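Side-chain contacts in glyceraldehyde-3-phosphate dehydrogenase (Sulfolobus solfataricus, PDB 1B7G), which oxidises and phosphorylates glyceraldehyde 3-phosphate in glycolysis, using NADP in preference to NAD as its cofactor: residues I134-C139 and I309-A314; I21-M26 and M325-E330; T34-E39 and E61-P66; T70-I75 and K94-Q99. The protein carries 1 engineered substitution. All coordinates share one frame; numbering follows the deposited sequence.

Contact 1 of 4, residues I134-C139 and I309-A314. With SO4 (sulfate ion), chain C.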
loop_
_atom_site.group_PDB
_atom_site.type_symbol
_atom_site.label_atom_id
_atom_site.label_comp_id
_atom_site.label_asym_id
_atom_site.label_seq_id
_atom_site.Cartn_x
_atom_site.Cartn_y
_atom_site.Cartn_z
ATOM N N ILE A 134 14.706 25.340 11.312
ATOM C CA ILE A 134 13.459 25.575 10.560
ATOM C C ILE A 134 12.416 24.554 11.013
ATOM O O ILE A 134 12.742 23.375 11.150
ATOM C CB ILE A 134 13.716 25.422 9.050
ATOM C CG1 ILE A 134 14.608 26.565 8.518
ATOM C CG2 ILE A 134 12.419 25.369 8.245
ATOM C CD1 ILE A 134 14.802 26.546 7.006
ATOM N N ARG A 135 11.177 25.002 11.287
ATOM C CA ARG A 135 10.157 24.018 11.678
ATOM C C ARG A 135 9.240 23.791 10.491
ATOM O O ARG A 135 8.639 24.749 10.007
ATOM C CB ARG A 135 9.295 24.469 12.874
ATOM C CG ARG A 135 8.305 23.336 13.264
ATOM C CD ARG A 135 7.362 23.861 14.377
ATOM N NE ARG A 135 6.546 24.955 13.851
ATOM C CZ ARG A 135 5.384 25.338 14.370
ATOM N NH1 ARG A 135 4.872 24.674 15.398
ATOM N NH2 ARG A 135 4.707 26.320 13.803
ATOM N N VAL A 136 9.287 22.612 9.884
ATOM C CA VAL A 136 8.341 22.333 8.803
ATOM C C VAL A 136 6.976 22.111 9.501
ATOM O O VAL A 136 6.892 21.249 10.357
ATOM C CB VAL A 136 8.714 21.092 7.996
ATOM C CG1 VAL A 136 7.546 20.668 7.093
ATOM C CG2 VAL A 136 9.985 21.325 7.124
ATOM N N VAL A 137 5.939 22.838 9.126
ATOM C CA VAL A 137 4.639 22.708 9.797
ATOM C C VAL A 137 4.074 21.289 9.652
ATOM O O VAL A 137 4.548 20.479 8.853
ATOM C CB VAL A 137 3.596 23.702 9.281
ATOM C CG1 VAL A 137 3.716 25.033 10.044
ATOM C CG2 VAL A 137 3.721 23.940 7.791
ATOM N N SER A 138 3.031 20.994 10.448
ATOM C CA SER A 138 2.459 19.643 10.444
ATOM C C SER A 138 1.868 19.300 9.109
ATOM O O SER A 138 1.637 20.142 8.225
ATOM C CB SER A 138 1.360 19.549 11.555
ATOM O OG SER A 138 0.196 20.252 11.036
ATOM N N CYS A 139 1.466 18.032 8.935
ATOM C CA CYS A 139 0.858 17.571 7.705
ATOM C C CYS A 139 -0.408 18.359 7.323
ATOM O O CYS A 139 -0.598 18.724 6.176
ATOM C CB CYS A 139 0.440 16.070 7.910
ATOM S SG CYS A 139 1.868 15.044 8.434
ATOM N N ILE A 309 12.791 18.425 2.119
ATOM C CA ILE A 309 13.891 18.575 1.155
ATOM C C ILE A 309 14.140 20.040 0.827
ATOM O O ILE A 309 15.285 20.554 0.900
ATOM C CB ILE A 309 13.654 17.743 -0.107
ATOM C CG1 ILE A 309 13.527 16.256 0.192
ATOM C CG2 ILE A 309 14.833 17.981 -1.091
ATOM C CD1 ILE A 309 14.633 15.666 1.058
ATOM N N ASP A 310 13.089 20.823 0.566
ATOM C CA ASP A 310 13.274 22.258 0.310
ATOM C C ASP A 310 13.813 23.001 1.499
ATOM O O ASP A 310 14.621 23.954 1.353
ATOM C CB ASP A 310 11.960 22.872 -0.176
ATOM C CG ASP A 310 11.529 22.323 -1.509
ATOM O OD1 ASP A 310 12.433 22.091 -2.355
ATOM O OD2 ASP A 310 10.315 22.126 -1.745
ATOM N N ALA A 311 13.384 22.622 2.711
ATOM C CA ALA A 311 13.819 23.254 3.918
ATOM C C ALA A 311 15.355 23.109 4.039
ATOM O O ALA A 311 16.000 24.031 4.545
ATOM C CB ALA A 311 13.140 22.751 5.180
ATOM N N ILE A 312 15.874 21.939 3.692
ATOM C CA ILE A 312 17.333 21.752 3.722
ATOM C C ILE A 312 17.970 22.804 2.815
ATOM O O ILE A 312 18.864 23.526 3.212
ATOM C CB ILE A 312 17.734 20.347 3.247
ATOM C CG1 ILE A 312 17.392 19.310 4.327
ATOM C CG2 ILE A 312 19.219 20.294 2.915
ATOM C CD1 ILE A 312 17.253 17.878 3.838
ATOM N N ARG A 313 17.450 22.956 1.612
ATOM C CA ARG A 313 18.003 23.918 0.669
ATOM C C ARG A 313 17.891 25.341 1.157
ATOM O O ARG A 313 18.875 26.093 1.016
ATOM C CB ARG A 313 17.387 23.723 -0.723
ATOM C CG ARG A 313 17.694 22.348 -1.274
ATOM C CD ARG A 313 18.020 22.380 -2.769
ATOM N NE ARG A 313 18.247 21.014 -3.262
ATOM C CZ ARG A 313 17.287 20.169 -3.621
ATOM N NH1 ARG A 313 15.983 20.512 -3.576
ATOM N NH2 ARG A 313 17.674 18.965 -4.029
ATOM N N ALA A 314 16.760 25.737 1.786
ATOM C CA ALA A 314 16.632 27.067 2.326
ATOM C C ALA A 314 17.642 27.353 3.439
ATOM O O ALA A 314 18.396 28.323 3.427
ATOM C CB ALA A 314 15.231 27.312 2.889
HETATM S S SO4 C . -1.858 17.536 12.232
HETATM O O1 SO4 C . -1.407 16.489 13.140
HETATM O O2 SO4 C . -3.420 17.498 12.159
HETATM O O3 SO4 C . -1.418 17.462 10.841
HETATM O O4 SO4 C . -1.424 18.805 12.844
#

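Contact 2 of 4, residues I21-M26 and M325-E330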
loop_
_atom_site.group_PDB
_atom_site.type_symbol
_atom_site.label_atom_id
_atom_site.label_comp_id
_atom_site.label_asym_id
_atom_site.label_seq_id
_atom_site.Cartn_x
_atom_site.Cartn_y
_atom_site.Cartn_z
ATOM N N ILE A 21 18.271 10.428 -0.603
ATOM C CA ILE A 21 18.956 9.546 -1.520
ATOM C C ILE A 21 18.662 9.931 -2.954
ATOM O O ILE A 21 19.596 9.953 -3.780
ATOM C CB ILE A 21 18.627 8.054 -1.290
ATOM C CG1 ILE A 21 19.079 7.660 0.101
ATOM C CG2 ILE A 21 19.329 7.202 -2.352
ATOM C CD1 ILE A 21 18.776 6.253 0.565
ATOM N N LYS A 22 17.451 10.355 -3.272
ATOM C CA LYS A 22 17.123 10.739 -4.631
ATOM C C LYS A 22 17.584 12.132 -5.020
ATOM O O LYS A 22 17.439 12.479 -6.201
ATOM C CB LYS A 22 15.610 10.604 -4.880
ATOM C CG LYS A 22 15.138 9.165 -4.691
ATOM C CD LYS A 22 13.645 9.090 -5.024
ATOM C CE LYS A 22 13.172 7.639 -5.039
ATOM N NZ LYS A 22 11.759 7.579 -5.491
ATOM N N GLN A 23 18.104 12.950 -4.127
ATOM C CA GLN A 23 18.491 14.312 -4.528
ATOM C C GLN A 23 19.893 14.272 -5.165
ATOM O O GLN A 23 20.757 13.570 -4.634
ATOM C CB GLN A 23 18.505 15.216 -3.311
ATOM C CG GLN A 23 17.138 15.508 -2.682
ATOM C CD GLN A 23 16.026 15.720 -3.660
ATOM O OE1 GLN A 23 15.942 16.735 -4.363
ATOM N NE2 GLN A 23 15.135 14.713 -3.786
ATOM N N PRO A 24 20.123 15.039 -6.206
ATOM C CA PRO A 24 21.441 15.101 -6.847
ATOM C C PRO A 24 22.479 15.820 -6.015
ATOM O O PRO A 24 23.693 15.598 -6.206
ATOM C CB PRO A 24 21.187 15.865 -8.140
ATOM C CG PRO A 24 19.994 16.707 -7.833
ATOM C CD PRO A 24 19.134 15.871 -6.908
ATOM N N ASP A 25 22.071 16.707 -5.113
ATOM C CA ASP A 25 23.010 17.528 -4.354
ATOM C C ASP A 25 23.095 17.192 -2.907
ATOM O O ASP A 25 23.596 17.955 -2.051
ATOM C CB ASP A 25 22.632 19.028 -4.520
ATOM C CG ASP A 25 21.197 19.302 -4.044
ATOM O OD1 ASP A 25 20.359 18.383 -4.023
ATOM O OD2 ASP A 25 20.903 20.458 -3.715
ATOM N N MET A 26 22.543 16.027 -2.524
ATOM C CA MET A 26 22.614 15.627 -1.136
ATOM C C MET A 26 23.105 14.187 -1.014
ATOM O O MET A 26 22.838 13.376 -1.897
ATOM C CB MET A 26 21.175 15.693 -0.539
ATOM C CG MET A 26 20.555 17.068 -0.598
ATOM S SD MET A 26 18.995 17.161 0.368
ATOM C CE MET A 26 18.434 18.769 -0.110
ATOM N N MET A 325 12.516 23.789 -5.541
ATOM C CA MET A 325 11.231 23.075 -5.745
ATOM C C MET A 325 11.246 22.303 -7.043
ATOM O O MET A 325 10.693 21.195 -7.119
ATOM C CB MET A 325 10.076 24.021 -5.587
ATOM C CG MET A 325 9.789 24.427 -4.116
ATOM S SD MET A 325 8.210 25.326 -4.090
ATOM C CE MET A 325 8.590 26.744 -5.094
ATOM N N ARG A 326 11.929 22.806 -8.089
ATOM C CA ARG A 326 11.955 22.040 -9.335
ATOM C C ARG A 326 12.700 20.727 -9.158
ATOM O O ARG A 326 12.210 19.687 -9.621
ATOM C CB ARG A 326 12.448 22.874 -10.519
ATOM C CG ARG A 326 12.930 22.045 -11.694
ATOM C CD ARG A 326 13.707 22.857 -12.728
ATOM N NE ARG A 326 13.092 24.165 -12.898
ATOM C CZ ARG A 326 13.585 25.333 -12.495
ATOM N NH1 ARG A 326 14.774 25.425 -11.911
ATOM N NH2 ARG A 326 12.850 26.433 -12.692
ATOM N N ILE A 327 13.818 20.698 -8.447
ATOM C CA ILE A 327 14.583 19.460 -8.267
ATOM C C ILE A 327 13.839 18.500 -7.338
ATOM O O ILE A 327 13.744 17.308 -7.591
ATOM C CB ILE A 327 15.998 19.744 -7.765
ATOM C CG1 ILE A 327 16.775 20.437 -8.938
ATOM C CG2 ILE A 327 16.728 18.516 -7.325
ATOM C CD1 ILE A 327 17.957 21.247 -8.462
ATOM N N THR A 328 13.332 19.054 -6.243
ATOM C CA THR A 328 12.534 18.251 -5.303
ATOM C C THR A 328 11.378 17.624 -6.067
ATOM O O THR A 328 11.271 16.407 -6.056
ATOM C CB THR A 328 12.023 19.117 -4.178
ATOM O OG1 THR A 328 13.168 19.650 -3.485
ATOM C CG2 THR A 328 11.167 18.301 -3.181
ATOM N N ASN A 329 10.618 18.421 -6.809
ATOM C CA ASN A 329 9.498 17.947 -7.571
ATOM C C ASN A 329 9.817 16.881 -8.602
ATOM O O ASN A 329 9.140 15.834 -8.646
ATOM C CB ASN A 329 8.721 19.101 -8.213
ATOM C CG ASN A 329 7.968 19.885 -7.118
ATOM O OD1 ASN A 329 7.872 19.467 -5.972
ATOM N ND2 ASN A 329 7.520 21.062 -7.488
ATOM N N GLU A 330 10.818 17.149 -9.444
ATOM C CA GLU A 330 11.150 16.202 -10.499
ATOM C C GLU A 330 11.671 14.905 -9.915
ATOM O O GLU A 330 11.299 13.829 -10.328
ATOM C CB GLU A 330 12.227 16.816 -11.441
ATOM C CG GLU A 330 12.391 16.030 -12.728
ATOM C CD GLU A 330 13.215 14.778 -12.701
ATOM O OE1 GLU A 330 14.101 14.595 -11.828
ATOM O OE2 GLU A 330 12.991 13.915 -13.596
#

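Contact 3 of 4, residues T34-E39 and E61-P66. With SO4 (sulfate ion), chain E.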
loop_
_atom_site.group_PDB
_atom_site.type_symbol
_atom_site.label_atom_id
_atom_site.label_comp_id
_atom_site.label_asym_id
_atom_site.label_seq_id
_atom_site.Cartn_x
_atom_site.Cartn_y
_atom_site.Cartn_z
ATOM N N THR A 34 15.879 4.158 17.855
ATOM C CA THR A 34 16.088 3.562 19.166
ATOM C C THR A 34 15.843 2.061 19.221
ATOM O O THR A 34 16.599 1.357 19.911
ATOM C CB THR A 34 15.241 4.237 20.264
ATOM O OG1 THR A 34 15.624 5.606 20.377
ATOM C CG2 THR A 34 15.493 3.572 21.609
ATOM N N SER A 35 14.847 1.534 18.552
ATOM C CA SER A 35 14.504 0.130 18.568
ATOM C C SER A 35 14.833 -0.582 17.261
ATOM O O SER A 35 14.543 -0.091 16.177
ATOM C CB SER A 35 12.985 -0.060 18.799
ATOM O OG SER A 35 12.519 0.914 19.707
ATOM N N PRO A 36 15.331 -1.811 17.369
ATOM C CA PRO A 36 15.691 -2.615 16.219
ATOM C C PRO A 36 14.526 -3.408 15.662
ATOM O O PRO A 36 14.582 -4.637 15.554
ATOM C CB PRO A 36 16.758 -3.544 16.791
ATOM C CG PRO A 36 16.351 -3.751 18.207
ATOM C CD PRO A 36 15.731 -2.445 18.652
ATOM N N ASN A 37 13.473 -2.714 15.249
ATOM C CA ASN A 37 12.291 -3.358 14.669
ATOM C C ASN A 37 12.472 -3.639 13.192
ATOM O O ASN A 37 13.596 -3.437 12.686
ATOM C CB ASN A 37 11.077 -2.478 14.966
ATOM C CG ASN A 37 10.951 -1.309 14.024
ATOM O OD1 ASN A 37 11.954 -0.744 13.574
ATOM N ND2 ASN A 37 9.701 -0.999 13.676
ATOM N N TYR A 38 11.448 -4.018 12.466
ATOM C CA TYR A 38 11.463 -4.344 11.065
ATOM C C TYR A 38 11.877 -3.181 10.179
ATOM O O TYR A 38 12.491 -3.448 9.134
ATOM C CB TYR A 38 10.156 -4.975 10.559
ATOM C CG TYR A 38 8.984 -4.003 10.681
ATOM C CD1 TYR A 38 8.190 -3.943 11.805
ATOM C CD2 TYR A 38 8.674 -3.212 9.578
ATOM C CE1 TYR A 38 7.112 -3.072 11.874
ATOM C CE2 TYR A 38 7.623 -2.311 9.656
ATOM C CZ TYR A 38 6.851 -2.247 10.797
ATOM O OH TYR A 38 5.816 -1.352 10.857
ATOM N N GLU A 39 11.600 -1.939 10.588
ATOM C CA GLU A 39 12.040 -0.771 9.859
ATOM C C GLU A 39 13.569 -0.653 9.925
ATOM O O GLU A 39 14.143 -0.502 8.849
ATOM C CB GLU A 39 11.401 0.542 10.313
ATOM C CG GLU A 39 10.016 0.756 9.662
ATOM C CD GLU A 39 9.105 1.592 10.554
ATOM O OE1 GLU A 39 9.175 1.460 11.796
ATOM O OE2 GLU A 39 8.318 2.403 10.021
ATOM N N GLU A 61 22.013 -3.670 19.751
ATOM C CA GLU A 61 22.975 -4.626 19.219
ATOM C C GLU A 61 22.645 -6.073 19.503
ATOM O O GLU A 61 23.040 -6.959 18.723
ATOM C CB GLU A 61 24.390 -4.243 19.658
ATOM C CG GLU A 61 24.874 -2.964 18.977
ATOM C CD GLU A 61 26.354 -2.706 19.194
ATOM O OE1 GLU A 61 26.862 -3.105 20.262
ATOM O OE2 GLU A 61 26.991 -2.098 18.300
ATOM N N GLU A 62 21.736 -6.354 20.445
ATOM C CA GLU A 62 21.271 -7.720 20.652
ATOM C C GLU A 62 20.615 -8.261 19.380
ATOM O O GLU A 62 20.476 -9.473 19.224
ATOM C CB GLU A 62 20.286 -7.819 21.817
ATOM C CG GLU A 62 20.850 -7.619 23.203
ATOM C CD GLU A 62 19.833 -7.600 24.324
ATOM O OE1 GLU A 62 18.687 -8.071 24.144
ATOM O OE2 GLU A 62 20.164 -7.101 25.432
ATOM N N SER A 63 20.121 -7.395 18.495
ATOM C CA SER A 63 19.443 -7.795 17.281
ATOM C C SER A 63 20.372 -8.288 16.184
ATOM O O SER A 63 19.948 -8.860 15.176
ATOM C CB SER A 63 18.640 -6.586 16.734
ATOM O OG SER A 63 19.524 -5.520 16.403
ATOM N N GLY A 64 21.655 -7.932 16.274
ATOM C CA GLY A 64 22.595 -8.313 15.230
ATOM C C GLY A 64 22.675 -7.230 14.166
ATOM O O GLY A 64 23.422 -7.384 13.194
ATOM N N ILE A 65 21.909 -6.145 14.330
ATOM C CA ILE A 65 22.025 -5.062 13.331
ATOM C C ILE A 65 23.159 -4.174 13.807
ATOM O O ILE A 65 23.168 -3.744 14.960
ATOM C CB ILE A 65 20.709 -4.271 13.228
ATOM C CG1 ILE A 65 19.563 -5.213 12.821
ATOM C CG2 ILE A 65 20.823 -3.133 12.221
ATOM C CD1 ILE A 65 18.188 -4.564 12.922
ATOM N N PRO A 66 24.166 -3.948 12.973
ATOM C CA PRO A 66 25.285 -3.123 13.370
ATOM C C PRO A 66 24.864 -1.665 13.566
ATOM O O PRO A 66 24.030 -1.189 12.815
ATOM C CB PRO A 66 26.260 -3.250 12.207
ATOM C CG PRO A 66 25.427 -3.654 11.039
ATOM C CD PRO A 66 24.258 -4.437 11.585
HETATM S S SO4 E . 11.778 3.743 18.113
HETATM O O1 SO4 E . 13.025 3.377 17.373
HETATM O O2 SO4 E . 10.613 2.991 17.531
HETATM O O3 SO4 E . 11.527 5.210 17.979
HETATM O O4 SO4 E . 11.913 3.399 19.563
#

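Contact 4 of 4, residues T70-I75 and K94-Q99. Unlike the reference sequence in segment 70-75: E72 (reference Asp), D73 (reference Tyr).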
loop_
_atom_site.group_PDB
_atom_site.type_symbol
_atom_site.label_atom_id
_atom_site.label_comp_id
_atom_site.label_asym_id
_atom_site.label_seq_id
_atom_site.Cartn_x
_atom_site.Cartn_y
_atom_site.Cartn_z
ATOM N N THR A 70 26.931 6.860 17.836
ATOM C CA THR A 70 25.879 7.468 18.644
ATOM C C THR A 70 25.076 8.450 17.784
ATOM O O THR A 70 25.504 8.797 16.677
ATOM C CB THR A 70 26.499 8.291 19.800
ATOM O OG1 THR A 70 27.271 9.347 19.197
ATOM C CG2 THR A 70 27.377 7.420 20.673
ATOM N N VAL A 71 24.028 9.037 18.379
ATOM C CA VAL A 71 23.308 10.075 17.623
ATOM C C VAL A 71 24.199 11.283 17.443
ATOM O O VAL A 71 24.286 11.880 16.358
ATOM C CB VAL A 71 21.980 10.447 18.318
ATOM C CG1 VAL A 71 21.222 11.475 17.483
ATOM C CG2 VAL A 71 21.135 9.205 18.518
ATOM N N GLU A 72 24.973 11.623 18.474
ATOM C CA GLU A 72 25.935 12.701 18.414
ATOM C C GLU A 72 26.940 12.509 17.283
ATOM O O GLU A 72 27.309 13.467 16.595
ATOM C CB GLU A 72 26.695 12.862 19.727
ATOM C CG GLU A 72 25.898 13.546 20.827
ATOM C CD GLU A 72 24.897 12.618 21.485
ATOM O OE1 GLU A 72 24.869 11.418 21.146
ATOM O OE2 GLU A 72 24.141 13.111 22.357
ATOM N N ASP A 73 27.420 11.284 17.106
ATOM C CA ASP A 73 28.339 10.995 16.014
ATOM C C ASP A 73 27.702 11.388 14.682
ATOM O O ASP A 73 28.320 12.147 13.914
ATOM C CB ASP A 73 28.702 9.511 15.965
ATOM C CG ASP A 73 29.676 9.155 17.096
ATOM O OD1 ASP A 73 30.396 10.056 17.545
ATOM O OD2 ASP A 73 29.644 7.999 17.524
ATOM N N LEU A 74 26.483 10.880 14.481
ATOM C CA LEU A 74 25.720 11.110 13.253
ATOM C C LEU A 74 25.568 12.603 13.040
ATOM O O LEU A 74 25.821 13.128 11.966
ATOM C CB LEU A 74 24.338 10.427 13.303
ATOM C CG LEU A 74 23.336 10.817 12.212
ATOM C CD1 LEU A 74 23.832 10.437 10.820
ATOM C CD2 LEU A 74 21.957 10.178 12.422
ATOM N N ILE A 75 25.254 13.297 14.146
ATOM C CA ILE A 75 25.102 14.736 14.129
ATOM C C ILE A 75 26.383 15.431 13.714
ATOM O O ILE A 75 26.387 16.260 12.795
ATOM C CB ILE A 75 24.583 15.261 15.501
ATOM C CG1 ILE A 75 23.178 14.705 15.740
ATOM C CG2 ILE A 75 24.533 16.787 15.429
ATOM C CD1 ILE A 75 22.713 14.690 17.177
ATOM N N LYS A 94 17.220 19.809 20.388
ATOM C CA LYS A 94 17.635 21.165 20.022
ATOM C C LYS A 94 18.927 21.637 20.664
ATOM O O LYS A 94 19.859 22.080 19.974
ATOM C CB LYS A 94 16.456 22.129 20.161
ATOM C CG LYS A 94 16.794 23.587 19.906
ATOM C CD LYS A 94 17.302 23.806 18.496
ATOM C CE LYS A 94 17.727 25.258 18.288
ATOM N NZ LYS A 94 16.682 26.230 18.652
ATOM N N PRO A 95 19.123 21.563 21.962
ATOM C CA PRO A 95 20.371 21.957 22.603
ATOM C C PRO A 95 21.574 21.164 22.105
ATOM O O PRO A 95 22.672 21.728 21.964
ATOM C CB PRO A 95 20.127 21.735 24.083
ATOM C CG PRO A 95 18.941 20.841 24.184
ATOM C CD PRO A 95 18.109 21.103 22.957
ATOM N N ILE A 96 21.430 19.883 21.800
ATOM C CA ILE A 96 22.535 19.085 21.247
ATOM C C ILE A 96 22.968 19.564 19.881
ATOM O O ILE A 96 24.157 19.834 19.622
ATOM C CB ILE A 96 22.145 17.598 21.262
ATOM C CG1 ILE A 96 21.936 17.166 22.719
ATOM C CG2 ILE A 96 23.200 16.731 20.605
ATOM C CD1 ILE A 96 21.114 15.935 22.933
ATOM N N TYR A 97 22.029 19.837 18.963
ATOM C CA TYR A 97 22.412 20.400 17.666
ATOM C C TYR A 97 23.108 21.757 17.829
ATOM O O TYR A 97 23.993 22.130 17.055
ATOM C CB TYR A 97 21.227 20.544 16.729
ATOM C CG TYR A 97 20.331 19.345 16.547
ATOM C CD1 TYR A 97 20.820 18.053 16.464
ATOM C CD2 TYR A 97 18.953 19.534 16.426
ATOM C CE1 TYR A 97 19.985 16.967 16.275
ATOM C CE2 TYR A 97 18.106 18.454 16.220
ATOM C CZ TYR A 97 18.614 17.176 16.153
ATOM O OH TYR A 97 17.780 16.099 15.997
ATOM N N LEU A 98 22.684 22.563 18.805
ATOM C CA LEU A 98 23.305 23.866 18.998
ATOM C C LEU A 98 24.757 23.748 19.481
ATOM O O LEU A 98 25.634 24.515 19.049
ATOM C CB LEU A 98 22.547 24.690 20.044
ATOM C CG LEU A 98 21.344 25.472 19.523
ATOM C CD1 LEU A 98 20.456 25.882 20.691
ATOM C CD2 LEU A 98 21.806 26.650 18.694
ATOM N N GLN A 99 24.955 22.854 20.435
ATOM C CA GLN A 99 26.287 22.671 21.031
ATOM C C GLN A 99 27.233 22.003 20.039
ATOM O O GLN A 99 28.428 22.295 19.989
ATOM C CB GLN A 99 26.211 21.868 22.329
ATOM C CG GLN A 99 25.987 20.383 22.119
ATOM C CD GLN A 99 26.433 19.538 23.294
ATOM O OE1 GLN A 99 25.662 19.307 24.234
ATOM N NE2 GLN A 99 27.679 19.067 23.241
#

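Contact 1 of 4, residues I134-C139 and I309-A314
Packing of the branched side chains of I134 and V136 against A311 and A314 makes this a buried contact, apolar in its side chains, between a sheet and a helix in the Rossmann-type dinucleotide-binding domain. Strand 133-136 belongs to the parallel sheet of that domain, and helix 304-315, from late in the chain, lies over it. Strand 134-136 and helix 309-314 run nearly antiparallel, at 164°, with their axes 9.6 Å apart at closest approach. The helix turns A311 and A314 to the strand.

I134 reaches the helix with two branches. Its CG2, anti to the backbone N, meets A311 CB at 4.1 Å. Its other branch is fully extended (chi2 -175°) and carries CD1 along the helix surface, to 3.7 Å from A311 O and 4.2 Å from A314 CB. The methyl of A311 is shared, since V136 CG2 approaches it at 4.0 Å. F119 of the neighbouring strand 118-119 packs on I134, A311 and A314.

Beyond V136 the chain leaves the sheet and turns toward the active site. S138 is the N-cap of helix 139-152, whose first residue, C139, is the nucleophile as inferred from related enzymes. A sulfate occupies the site assigned to inorganic phosphate, which also includes N140, R166 and H193, all three hydrogen-bonded to the ion. The same segment runs on from the packed strand into this site, where S138 OG, also bonded to T141 OG1, donates to sulfate O4 at 2.8 Å.

Contact 2 of 4, residues I21-M26 and M325-E330
Apolar packing is carried by P24 and I327. The proline ring lies across one branch of the isoleucine, with P24 CD 3.6 Å and P24 CG 3.8 Å from I327 CG2. This methyl stands anti to its backbone N (the other branch, CG1, has chi1 -69°), which directs it off helix 321-331 into the angle between the P24 ring and the end of Q23. P24 lies at the exposed margin of the contact, whereas Q23 is buried behind it.

The amide of Q23 adds van der Waals contacts from a polar group. A bend at chi2 (-40°) folds the chain so that OE1 comes within 3.5 Å of I327 CG2 and 3.8 Å of T328 CA. The link 22-25, between helix 11-21 and strand 26-32, is part of the first beta-alpha-beta unit of the Rossmann domain, and helix 321-331, near the C-terminus, returns to lie beside it.

Polar bonding runs through a third element, helix 304-315, instead of directly between the segments. R313 inserts its guanidinium group among their polar ends: R313 NH2 bonds to Q23 OE1 and forms a salt bridge with D25 OD1, while R313 NH1 bonds to T328 OG1. That hydroxyl also pairs with D310 OD1 and with S324 O, so one buried oxygen has three partners. The rotation of the Q23 amide is fixed from its other end as well, because NE2 donates to A19 O and also meets the hydroxyl of S331, a residue later on the same C-terminal helix as I327.

Contact 3 of 4, residues T34-E39 and E61-P66
P36 and S63 mark the closest approach of two turns, with their CA atoms 6.5 Å apart. P36 is the centre of an inverse gamma turn just after strand 26-32 of the Rossmann-type sheet. The other segment makes a type I beta turn from E61 to G64 at the end of helix 57-61, and G64 leaves the helical region with a positive phi of 91°.

The proline ring edge lies against the serine side chain: P36 CB is 3.4 Å from S63 OG and 3.6 Å from S63 CB. I65 CD1 approaches the same carbon, P36 CB, at 4.2 Å. S63 OG sits between its backbone N and carbonyl carbon (chi1 62°), where it accepts from I65 N in an ST turn and bonds back to F60 O. From the second subunit, K252 bonds to S63 O and Y253 packs on I65.

N37 is the N-cap of helix 38-45; its OD1 accepts only weakly from E39 N, while ND2 donates almost straight to E39 OE1. The preceding residues bind a sulfate at the place where NADP-preferring Rossmann enzymes commonly hold the 2'-phosphate, consistent with the cofactor preference: S35 N donates to sulfate O1 at 2.8 Å and S35 OG to sulfate O4 at 2.6 Å.

Contact 4 of 4, residues T70-I75 and K94-Q99
I75 meets the rim of the Y97 ring, not its face. Its CG1 lies in the ring plane, 3.9 Å from Y97 CE1, and its terminal CD1 comes to 3.7 Å from the same ring carbon. CG2, the branch anti to the backbone N, faces the neighbouring edge atom, 4.1 Å from Y97 CD1. The two side chains cross at about a right angle, and the isoleucine spans the CD1-CE1 edge of the tyrosine.

The CD1 methyl of I75 serves a second partner, I96, whose CG2 is 4.0 Å away. I96 CG2 also meets the bent side chain of E72. With chi2 at 78° the glutamate chain doubles back, so that OE2 stands 4.1 Å from I96 CG2; this is packing of a partly exposed carboxylate against an aliphatic branch.

Helices 71-77 and 89-99 come before and after strand 80-83 of the Rossmann-type parallel sheet, and the second makes the beta-alpha-beta crossover to strand 103-106. Their segments are inclined at 47°, with axes 10.7 Å apart at closest approach. The Y97 ring continues past I75 to the sheet, where its hydroxyl bonds to D83 OD2 and N7 ND2; these two bonds anchor the far end of the ring.

At the start of helix 71-77 a capping box sets the first turn. T70 OG1 accepts from D73 N, and D73, like E72, differs from the reference sequence. T70 N donates back to D73 OD2 at 3.0 Å, reaching that oxygen from 39° out of the carboxylate plane.

Overall arrangement
Contact 1 is the deepest of the four and aliphatic in its side chains, whereas contacts 2 and 4 are partly buried and mix apolar packing with polar groups that find partners elsewhere. Contact 3, about 27 Å from the centre of the chain to its own centre, is buried in the assembly and borders the second subunit. Contacts 1 and 2 touch through the polar residues of helix 304-315, which is followed in the chain by helix 321-331. Contacts 3 and 4 adjoin in sequence but otherwise stay apart, joining turns in one case and helices in the other. Sulfate ions accompany contacts 1 and 3 alone, both where chain leaves a Rossmann strand.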